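Local coordinates for actin-related protein 8 (Homo sapiens, PDB 4FO0), which binds ATP, has low basal ATPase activity without polymerizing, and is a proposed core component of the INO80 chromatin remodeling complex, at residues Gly78-Val82 with Tyr363-Phe367; Leu570-Glu576 with Met584-Ala590. One frame throughout, in Å; residues are numbered along the deposited sequence.

Contact 1 of 2, residues Gly78-Val82 with Tyr363-Phe367; sequences GLKMV and YPATF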
# COMPACT_ATOMS: atom_id res chain seq x y z
N GLY A 78 -23.67 0.25 -3.35
CA GLY A 78 -22.63 0.46 -2.36
C GLY A 78 -22.64 1.89 -1.83
O GLY A 78 -22.52 2.13 -0.62
N LEU A 79 -22.80 2.85 -2.74
CA LEU A 79 -22.78 4.25 -2.37
C LEU A 79 -24.00 4.56 -1.50
O LEU A 79 -23.96 5.44 -0.63
CB LEU A 79 -22.72 5.11 -3.62
CG LEU A 79 -22.61 6.62 -3.44
CD1 LEU A 79 -21.34 6.98 -2.70
CD2 LEU A 79 -22.68 7.32 -4.79
N LYS A 80 -25.08 3.82 -1.71
CA LYS A 80 -26.25 3.94 -0.84
C LYS A 80 -26.00 3.36 0.55
O LYS A 80 -26.52 3.86 1.54
CB LYS A 80 -27.48 3.29 -1.47
CG LYS A 80 -28.07 4.09 -2.60
CD LYS A 80 -29.07 3.25 -3.31
CE LYS A 80 -29.50 3.85 -4.62
NZ LYS A 80 -29.91 2.73 -5.52
N MET A 81 -25.19 2.31 0.64
CA MET A 81 -24.80 1.81 1.96
C MET A 81 -23.89 2.80 2.69
O MET A 81 -24.07 3.05 3.89
CB MET A 81 -24.17 0.43 1.86
CG MET A 81 -25.10 -0.60 1.20
SD MET A 81 -26.70 -0.75 2.04
CE MET A 81 -26.20 -1.02 3.75
N VAL A 82 -22.93 3.38 1.96
CA VAL A 82 -22.07 4.44 2.50
C VAL A 82 -22.93 5.58 3.03
O VAL A 82 -22.78 6.02 4.17
CB VAL A 82 -21.09 5.01 1.42
CG1 VAL A 82 -20.17 6.03 2.04
CG2 VAL A 82 -20.27 3.89 0.79
N TYR A 363 -17.40 -0.19 2.67
CA TYR A 363 -18.44 -0.68 1.75
C TYR A 363 -17.88 -0.87 0.34
O TYR A 363 -18.29 -0.22 -0.61
CB TYR A 363 -19.64 0.28 1.75
CG TYR A 363 -20.23 0.42 3.12
CD1 TYR A 363 -21.19 -0.46 3.58
CD2 TYR A 363 -19.78 1.42 3.98
CE1 TYR A 363 -21.70 -0.35 4.86
CE2 TYR A 363 -20.29 1.54 5.26
CZ TYR A 363 -21.25 0.65 5.69
OH TYR A 363 -21.77 0.76 6.96
N PRO A 364 -16.92 -1.80 0.21
CA PRO A 364 -16.14 -1.99 -1.02
C PRO A 364 -16.96 -2.40 -2.25
O PRO A 364 -16.41 -2.43 -3.35
CB PRO A 364 -15.14 -3.09 -0.62
CG PRO A 364 -15.73 -3.74 0.56
CD PRO A 364 -16.44 -2.67 1.30
N ALA A 365 -18.24 -2.71 -2.11
CA ALA A 365 -19.05 -2.96 -3.29
C ALA A 365 -19.09 -1.66 -4.10
O ALA A 365 -19.35 -1.67 -5.31
CB ALA A 365 -20.44 -3.38 -2.90
N THR A 366 -18.85 -0.55 -3.42
CA THR A 366 -18.89 0.77 -4.02
C THR A 366 -17.90 0.88 -5.16
O THR A 366 -18.08 1.67 -6.09
CB THR A 366 -18.56 1.86 -2.96
OG1 THR A 366 -19.46 1.72 -1.85
CG2 THR A 366 -18.70 3.25 -3.52
N PHE A 367 -16.83 0.09 -5.09
CA PHE A 367 -15.79 0.08 -6.11
C PHE A 367 -16.28 -0.44 -7.45
O PHE A 367 -15.66 -0.17 -8.48
CB PHE A 367 -14.56 -0.70 -5.64
CG PHE A 367 -13.85 -0.04 -4.51
CD1 PHE A 367 -13.76 1.34 -4.46
CD2 PHE A 367 -13.33 -0.78 -3.47
CE1 PHE A 367 -13.13 1.98 -3.40
CE2 PHE A 367 -12.69 -0.15 -2.41
CZ PHE A 367 -12.58 1.22 -2.37
O HOH W 1 -25.02 1.28 6.46
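Gly78 and Thr366 bring the two backbones together. Their CA atoms are 4.1 Å apart, and the lack of a side chain at Gly78 leaves room for this approach. Thr366 lays its OG1 over the Gly78 peptide group, with OG1 3.2 Å from Gly78 C. This is packing, not a hydrogen bond, because the angle to Gly78 O is poor. The hydroxyl is instead used within its own segment, where Thr366 OG1 donates to Tyr363 O at 2.6 Å, in the carbonyl plane. The first torsion explains this: chi1 of -55° sets OG1 beside the backbone N, facing back toward that carbonyl. CG2 of the same threonine is turned toward Leu79.

Apolar contacts continue along the helix. Met81 CB rests near CD1 of Tyr363, at 3.6 Å, on the side of the ring where Met81 O and Val82 N also stand. Val82 uses one branch: its CG2 sits 3.8 Å from Tyr363 CB and also meets Thr366 OG1. Met81 O and Val82 N are above that ring face, shifted toward its rim. The ring therefore lies against helix backbone as well as side chains.

The hydroxyl of Tyr363 hydrogen-bonds directly to Arg523, outside the two segments. Its link to Met81 O, through a water that donates to that carbonyl, is weak.

Met359 of helix 353-359 touches Val82, and Trp289 of helix 280-293 touches Leu79. Away from the ATP pocket, this is structural packing in the actin fold: helix 71-88 is set by a glycine against a 3-10 turn, with an aromatic ring lying along the next turn of the helix.

Contact 2 of 2, residues Leu570-Glu576 with Met584-Ala590; sequences LWIYQRE and MLRERAA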
# COMPACT_ATOMS: atom_id res chain seq x y z
N LEU A 570 18.29 -17.50 12.43
CA LEU A 570 17.38 -17.46 11.29
C LEU A 570 18.11 -17.35 9.95
O LEU A 570 17.60 -17.82 8.95
CB LEU A 570 16.38 -16.31 11.43
CG LEU A 570 15.46 -16.35 12.65
CD1 LEU A 570 14.51 -15.15 12.69
CD2 LEU A 570 14.67 -17.65 12.69
N TRP A 571 19.30 -16.76 9.95
CA TRP A 571 20.03 -16.51 8.71
C TRP A 571 20.19 -17.74 7.83
O TRP A 571 20.59 -18.80 8.29
CB TRP A 571 21.40 -15.88 8.98
CG TRP A 571 21.29 -14.58 9.69
CD1 TRP A 571 21.54 -14.35 11.00
CD2 TRP A 571 20.86 -13.33 9.13
NE1 TRP A 571 21.32 -13.02 11.30
CE2 TRP A 571 20.90 -12.38 10.17
CE3 TRP A 571 20.45 -12.92 7.86
CZ2 TRP A 571 20.54 -11.04 9.98
CZ3 TRP A 571 20.10 -11.60 7.67
CH2 TRP A 571 20.15 -10.68 8.73
N ILE A 572 19.87 -17.57 6.55
CA ILE A 572 20.16 -18.60 5.58
C ILE A 572 21.26 -18.06 4.70
O ILE A 572 21.13 -16.96 4.16
CB ILE A 572 18.94 -18.92 4.71
CG1 ILE A 572 17.81 -19.49 5.57
CG2 ILE A 572 19.33 -19.89 3.61
CD1 ILE A 572 16.53 -19.73 4.81
N TYR A 573 22.34 -18.82 4.56
CA TYR A 573 23.52 -18.35 3.85
C TYR A 573 23.62 -18.92 2.46
O TYR A 573 23.03 -19.96 2.16
CB TYR A 573 24.79 -18.62 4.67
CG TYR A 573 24.83 -17.82 5.95
CD1 TYR A 573 25.30 -16.51 5.95
CD2 TYR A 573 24.35 -18.36 7.16
CE1 TYR A 573 25.31 -15.74 7.13
CE2 TYR A 573 24.37 -17.60 8.33
CZ TYR A 573 24.85 -16.30 8.31
OH TYR A 573 24.87 -15.53 9.46
N GLN A 574 24.38 -18.23 1.62
CA GLN A 574 24.52 -18.60 0.21
C GLN A 574 24.74 -20.07 -0.05
O GLN A 574 24.05 -20.67 -0.87
CB GLN A 574 25.66 -17.83 -0.42
CG GLN A 574 25.35 -16.41 -0.76
CD GLN A 574 26.24 -15.92 -1.89
OE1 GLN A 574 26.54 -16.67 -2.83
NE2 GLN A 574 26.67 -14.67 -1.82
N ARG A 575 25.72 -20.66 0.64
CA ARG A 575 26.09 -22.03 0.31
C ARG A 575 25.05 -23.04 0.75
O ARG A 575 24.78 -24.01 0.04
CB ARG A 575 27.49 -22.39 0.81
CG ARG A 575 28.18 -23.42 -0.09
CD ARG A 575 29.66 -23.53 0.20
NE ARG A 575 29.92 -24.02 1.56
CZ ARG A 575 30.69 -25.06 1.84
NH1 ARG A 575 31.29 -25.73 0.87
NH2 ARG A 575 30.86 -25.43 3.10
N GLU A 576 24.44 -22.81 1.91
CA GLU A 576 23.32 -23.66 2.32
C GLU A 576 22.20 -23.59 1.29
O GLU A 576 21.50 -24.57 1.04
CB GLU A 576 22.80 -23.23 3.70
CG GLU A 576 23.91 -22.98 4.72
CD GLU A 576 23.40 -22.29 5.98
OE1 GLU A 576 23.92 -22.58 7.08
OE2 GLU A 576 22.48 -21.44 5.89
N MET A 584 15.91 -25.02 3.14
CA MET A 584 16.34 -24.12 4.20
C MET A 584 15.17 -23.39 4.81
O MET A 584 15.06 -23.26 6.03
CB MET A 584 17.35 -23.11 3.66
CG MET A 584 18.53 -23.76 2.95
SD MET A 584 19.61 -24.63 4.10
CE MET A 584 18.63 -24.62 5.60
N LEU A 585 14.27 -22.92 3.95
CA LEU A 585 13.07 -22.23 4.39
C LEU A 585 12.19 -23.14 5.23
O LEU A 585 11.71 -22.75 6.29
CB LEU A 585 12.31 -21.67 3.19
CG LEU A 585 13.16 -20.63 2.44
CD1 LEU A 585 12.68 -20.41 1.03
CD2 LEU A 585 13.19 -19.31 3.21
N ARG A 586 11.99 -24.37 4.76
CA ARG A 586 11.21 -25.33 5.54
C ARG A 586 11.84 -25.56 6.91
O ARG A 586 11.14 -25.59 7.92
CB ARG A 586 11.03 -26.65 4.79
CG ARG A 586 9.87 -26.60 3.82
CD ARG A 586 9.53 -27.97 3.26
NE ARG A 586 10.62 -28.51 2.45
CZ ARG A 586 10.79 -28.27 1.15
NH1 ARG A 586 11.81 -28.82 0.51
NH2 ARG A 586 9.94 -27.47 0.50
N GLU A 587 13.16 -25.70 6.94
CA GLU A 587 13.84 -25.94 8.21
C GLU A 587 13.86 -24.69 9.08
O GLU A 587 13.51 -24.75 10.26
CB GLU A 587 15.28 -26.40 7.98
CG GLU A 587 15.43 -27.81 7.42
CD GLU A 587 16.88 -28.13 7.07
OE1 GLU A 587 17.79 -27.45 7.58
OE2 GLU A 587 17.10 -29.06 6.26
N ARG A 588 14.24 -23.57 8.49
CA ARG A 588 14.76 -22.47 9.28
C ARG A 588 13.96 -21.17 9.26
O ARG A 588 14.42 -20.13 9.73
CB ARG A 588 16.20 -22.19 8.84
CG ARG A 588 17.01 -21.42 9.84
CD ARG A 588 18.38 -21.18 9.31
NE ARG A 588 19.12 -22.42 9.12
CZ ARG A 588 20.33 -22.47 8.58
NH1 ARG A 588 20.92 -21.35 8.18
NH2 ARG A 588 20.94 -23.63 8.42
N ALA A 589 12.75 -21.21 8.72
CA ALA A 589 11.93 -20.01 8.69
C ALA A 589 11.27 -19.75 10.05
O ALA A 589 10.72 -20.66 10.67
CB ALA A 589 10.89 -20.09 7.59
N ALA A 590 11.33 -18.49 10.48
CA ALA A 590 10.71 -18.04 11.73
C ALA A 590 9.24 -18.40 11.81
O ALA A 590 8.72 -18.72 12.88
CB ALA A 590 10.89 -16.54 11.89
O HOH W 2 14.75 -17.69 8.25
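Glu576 OE2 is gripped by two donors, which reach it from opposite faces of the carboxylate plane. Arg588 NH1 comes across the contact at 2.8 Å, on the syn side but tilted from the plane, and makes a salt bridge. Tyr573 N, from the same segment as the glutamate, binds OE2 at 2.9 Å with a nearly straight angle of 173°. Tyr573 is the N-cap of helix 574-580. The bond from its N-H to the Glu576 side chain is one half of a capping box; the tyrosine side chain does not supply the other half.

The salt bridge is not a flat, paired one. Carboxylate and guanidinium planes stand 76° apart. The bonds from Arg588 NH1 and NH2 to OE1 are weak.

NH1 has a further partner. It donates to Trp571 O at 2.6 Å, with the acceptor almost in the guanidinium plane and the donor in the carbonyl plane. The arginine chain gets there with CG anti to the backbone N and a bend at chi3 (-64°). Its CD passes Ile572 CG1, the two chains running in opposite directions.

Under this polar layer is an apolar one. Ile572 CD1 touches both Met584 CB and Leu585 CD2, at 3.7 Å from each. Met584 SD lies 3.5 Å from Glu576 CB. At the far end both methyls of Leu570 meet the Ala590 CB, and a water donates to Leu570 O and Arg588 O, joining the backbones.

Ile572 also pairs by backbone hydrogen bonds with Ile230. Strand 572-573 is thus the end strand beside 229-234 within this chain, and the contact lies at that border of the sheet. The bonds imply that one carboxylate both caps a helix start and orients Arg588, whose positive charge probably favours the ionised form of Glu576.

The two contacts lie on opposite sides of the chain's centre, with their own centres 45 Å apart and no touch between them. They share no helix or strand. Both are partly buried, and contact 2 sits farther from the centre of the chain. Contact 1 joins parts of the chain far apart in sequence, whereas contact 2 is local, with seven residues between its segments. Their chemistry differs too. Contact 1 has no direct hydrogen bond across it and relies on close backbone approach and an aromatic ring. Contact 2 ties a strand and helix start to the C-terminal helix through a salt bridge above an apolar layer.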